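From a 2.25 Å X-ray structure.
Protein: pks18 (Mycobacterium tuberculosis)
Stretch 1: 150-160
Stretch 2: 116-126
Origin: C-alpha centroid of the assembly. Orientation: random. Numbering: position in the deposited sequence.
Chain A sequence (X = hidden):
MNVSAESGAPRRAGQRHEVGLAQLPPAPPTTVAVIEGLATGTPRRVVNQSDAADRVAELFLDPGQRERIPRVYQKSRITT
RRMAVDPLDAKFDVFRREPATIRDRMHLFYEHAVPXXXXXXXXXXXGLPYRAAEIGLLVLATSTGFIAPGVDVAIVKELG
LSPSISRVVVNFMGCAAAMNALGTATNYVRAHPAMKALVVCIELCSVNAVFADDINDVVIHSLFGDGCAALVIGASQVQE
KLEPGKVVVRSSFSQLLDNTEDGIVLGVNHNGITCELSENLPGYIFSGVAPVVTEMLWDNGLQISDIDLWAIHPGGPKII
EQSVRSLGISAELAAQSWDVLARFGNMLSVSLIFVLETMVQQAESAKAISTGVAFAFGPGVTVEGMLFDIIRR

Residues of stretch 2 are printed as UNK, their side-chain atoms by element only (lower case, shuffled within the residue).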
# COMPACT_ATOMS: atom_id res chain seq x y z
N GLY A 150 9.52 7.72 1.04
CA GLY A 150 9.76 7.00 -0.20
C GLY A 150 9.80 7.79 -1.49
O GLY A 150 10.00 9.01 -1.50
N VAL A 151 9.60 7.07 -2.58
CA VAL A 151 9.60 7.66 -3.90
C VAL A 151 8.43 8.63 -4.08
O VAL A 151 8.56 9.63 -4.78
CB VAL A 151 9.56 6.55 -4.96
CG1 VAL A 151 9.48 7.14 -6.35
CG2 VAL A 151 10.80 5.69 -4.82
N ASP A 152 7.30 8.35 -3.42
CA ASP A 152 6.13 9.22 -3.52
C ASP A 152 6.41 10.64 -3.00
O ASP A 152 6.06 11.63 -3.66
CB ASP A 152 4.93 8.61 -2.78
CG ASP A 152 5.12 8.55 -1.27
OD1 ASP A 152 6.14 7.99 -0.80
OD2 ASP A 152 4.23 9.04 -0.55
N VAL A 153 7.05 10.75 -1.85
CA VAL A 153 7.38 12.06 -1.30
C VAL A 153 8.26 12.86 -2.27
O VAL A 153 8.01 14.04 -2.52
CB VAL A 153 8.10 11.94 0.07
CG1 VAL A 153 8.63 13.28 0.50
CG2 VAL A 153 7.13 11.40 1.12
N ALA A 154 9.29 12.22 -2.82
CA ALA A 154 10.20 12.87 -3.76
C ALA A 154 9.52 13.36 -5.04
O ALA A 154 9.93 14.37 -5.61
CB ALA A 154 11.37 11.93 -4.11
N ILE A 155 8.49 12.65 -5.50
CA ILE A 155 7.76 13.05 -6.69
C ILE A 155 7.04 14.39 -6.45
O ILE A 155 7.12 15.31 -7.26
CB ILE A 155 6.72 11.97 -7.09
CG1 ILE A 155 7.44 10.69 -7.55
CG2 ILE A 155 5.82 12.50 -8.20
CD1 ILE A 155 6.52 9.56 -8.02
N VAL A 156 6.33 14.48 -5.33
CA VAL A 156 5.61 15.70 -4.97
C VAL A 156 6.59 16.88 -4.86
O VAL A 156 6.34 17.97 -5.38
CB VAL A 156 4.87 15.51 -3.61
CG1 VAL A 156 4.29 16.85 -3.11
CG2 VAL A 156 3.76 14.48 -3.78
N LYS A 157 7.72 16.64 -4.19
CA LYS A 157 8.73 17.68 -4.02
C LYS A 157 9.38 18.04 -5.35
O LYS A 157 9.53 19.22 -5.67
CB LYS A 157 9.79 17.24 -3.02
CG LYS A 157 9.31 17.25 -1.57
CD LYS A 157 10.45 17.06 -0.59
CE LYS A 157 9.98 17.25 0.84
NZ LYS A 157 11.14 17.35 1.76
N GLU A 158 9.76 17.03 -6.12
CA GLU A 158 10.40 17.23 -7.40
C GLU A 158 9.51 17.92 -8.45
O GLU A 158 9.95 18.84 -9.13
CB GLU A 158 10.87 15.89 -7.96
CG GLU A 158 12.23 15.96 -8.59
CD GLU A 158 13.29 16.27 -7.56
OE1 GLU A 158 13.45 15.46 -6.62
OE2 GLU A 158 13.97 17.31 -7.69
N LEU A 159 8.27 17.45 -8.59
CA LEU A 159 7.35 18.03 -9.57
C LEU A 159 6.61 19.25 -9.07
O LEU A 159 5.84 19.85 -9.81
CB LEU A 159 6.33 17.01 -10.05
CG LEU A 159 6.73 16.01 -11.13
CD1 LEU A 159 7.87 15.12 -10.64
CD2 LEU A 159 5.51 15.18 -11.49
N GLY A 160 6.84 19.60 -7.82
CA GLY A 160 6.18 20.76 -7.25
C GLY A 160 4.69 20.55 -7.12
O GLY A 160 3.89 21.43 -7.43
N UNK A 116 14.18 8.04 -12.01
CA UNK A 116 13.33 7.41 -13.01
C UNK A 116 11.84 7.72 -12.86
O UNK A 116 11.16 7.99 -13.84
c UNK A 116 12.75 5.11 -14.05
c UNK A 116 13.01 3.63 -13.87
c UNK A 116 13.54 5.89 -13.00
c UNK A 116 13.16 5.55 -15.45
N UNK A 117 11.35 7.68 -11.62
CA UNK A 117 9.93 7.96 -11.36
C UNK A 117 9.60 9.44 -11.58
O UNK A 117 8.54 9.77 -12.10
c UNK A 117 9.55 7.53 -9.94
N UNK A 118 10.51 10.32 -11.17
CA UNK A 118 10.30 11.75 -11.36
C UNK A 118 10.25 12.04 -12.86
O UNK A 118 9.39 12.79 -13.33
c UNK A 118 11.44 12.57 -10.70
c UNK A 118 11.39 14.03 -11.16
c UNK A 118 11.30 12.49 -9.18
N UNK A 119 11.14 11.42 -13.63
CA UNK A 119 11.16 11.64 -15.06
C UNK A 119 9.89 11.14 -15.77
O UNK A 119 9.27 11.88 -16.53
o UNK A 119 12.92 9.95 -17.74
c UNK A 119 12.39 10.93 -17.18
c UNK A 119 12.41 10.97 -15.66
o UNK A 119 11.86 11.87 -17.81
N UNK A 120 9.49 9.90 -15.50
CA UNK A 120 8.29 9.33 -16.14
C UNK A 120 7.01 10.08 -15.77
O UNK A 120 6.18 10.35 -16.64
c UNK A 120 8.15 7.84 -15.80
c UNK A 120 6.88 7.26 -16.41
c UNK A 120 9.37 7.08 -16.31
N UNK A 121 6.87 10.43 -14.49
CA UNK A 121 5.72 11.17 -13.99
C UNK A 121 5.57 12.47 -14.77
O UNK A 121 4.47 12.87 -15.14
c UNK A 121 5.88 11.49 -12.50
o UNK A 121 5.91 10.31 -11.72
N UNK A 122 6.70 13.14 -15.01
CA UNK A 122 6.72 14.39 -15.77
C UNK A 122 6.26 14.15 -17.20
O UNK A 122 5.52 14.96 -17.75
c UNK A 122 8.61 15.70 -14.57
c UNK A 122 10.05 16.16 -14.77
n UNK A 122 12.07 17.18 -13.71
c UNK A 122 10.62 16.83 -13.52
c UNK A 122 8.13 15.00 -15.83
N UNK A 123 6.73 13.07 -17.82
CA UNK A 123 6.35 12.76 -19.20
C UNK A 123 4.85 12.55 -19.32
O UNK A 123 4.26 12.91 -20.35
n UNK A 123 12.73 9.40 -20.29
c UNK A 123 9.17 10.26 -20.27
c UNK A 123 8.58 11.51 -19.61
n UNK A 123 11.07 8.75 -21.73
c UNK A 123 7.06 11.51 -19.72
c UNK A 123 11.46 9.42 -20.65
n UNK A 123 10.58 10.13 -19.95
N UNK A 124 4.23 11.96 -18.29
CA UNK A 124 2.79 11.69 -18.31
C UNK A 124 1.95 12.96 -18.18
O UNK A 124 0.84 13.03 -18.72
c UNK A 124 2.43 10.72 -17.19
N UNK A 125 2.49 13.95 -17.49
CA UNK A 125 1.78 15.22 -17.30
C UNK A 125 2.09 16.23 -18.41
O UNK A 125 1.27 17.10 -18.70
c UNK A 125 2.16 15.82 -15.94
c UNK A 125 0.15 15.48 -14.45
c UNK A 125 1.62 15.09 -14.70
c UNK A 125 2.48 15.42 -13.49
N UNK A 126 3.25 16.07 -19.04
CA UNK A 126 3.75 16.95 -20.10
C UNK A 126 2.75 17.56 -21.09
O UNK A 126 2.80 18.76 -21.34
c UNK A 126 4.86 16.25 -20.86
O HOH W 1 12.55 18.48 -11.07

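Position 116 carries four carbons, forked at the second, and none comes within contact distance of stretch 1. An unbranched first carbon followed by a fork makes it Leu 116, on which stretch 1 places no demand. Position 117 has a single carbon, CB, pointing toward the partner helix, 3.6 Å from CG1 of Val 151 and 4.1 Å from CD1 of Ile 155. This is Ala 117, whose one methyl packs against both side chains; its small size suits a position facing the partner helix.

At position 118 three carbons fork at the first. They touch Ala 154, Ile 155, Glu 158 and Leu 159, and a beta-branched all-carbon side chain is Val 118. It is a knob in the hole formed by these four residues: its CG1 lies 3.3 Å from CG of Glu 158 and 3.7 Å from CD1 of Leu 159. A compact branched side chain suits such a pocket, since it meets several neighbors without a long reach.

Position 119 has two carbons, the second bearing two oxygens: Asp 119, with CB directed away from stretch 1. Position 120, again three carbons forked at the first, is Val 120, out of reach of this partner but buried, where an apolar side chain leaves no polar group unpaired.

Position 121 has one carbon then one oxygen, touching Ile 155 and Leu 159, so it is Ser 121. Its OG donates to O of Ala 117 at 2.7 Å, which satisfies the hydroxyl within its own helix and lets it lie 3.8 Å from CD1 of Ile 155. CB of Ser 121 is likewise 3.8 Å from CD2 of Leu 159.

Four carbons in a row ending in nitrogen, touching Leu 159, identify position 122 as Lys 122. Its aliphatic part packs on Leu 159, CG to CG at 3.9 Å, while its NZ donates to a water 3.0 Å away; that water in turn donates to O of Glu 158.

Position 123, three carbons, a nitrogen, then a carbon carrying two more nitrogens, is Arg 123. Exposed, it can keep its charge in solvent while reaching back one turn to Asp 119, forming a salt bridge from NH2 to OD2 at 2.6 Å. Position 124, one carbon without a contact here, is Ala 124, buried and suitably apolar. Position 125 has four carbons forked at the second, touching Leu 159: Leu 125, whose CD1 meets CD2 of Leu 159 at 3.6 Å, apolar against apolar. Position 126, a single exposed carbon, is Ala 126, again free of demands from stretch 1.

The contact is two helices crossing at -54°, their axes 9.5 Å apart at closest approach. Val 118 packs as a knob among Ala 154, Ile 155, Glu 158 and Leu 159, and Leu 159 answers as a knob among Val 118, Ser 121, Lys 122 and Leu 125. No direct hydrogen bond crosses; apolar packing does most of the work, with one water bridging Lys 122 and Glu 158.

Stretch 2 (116-126) LAVDVSKRALA
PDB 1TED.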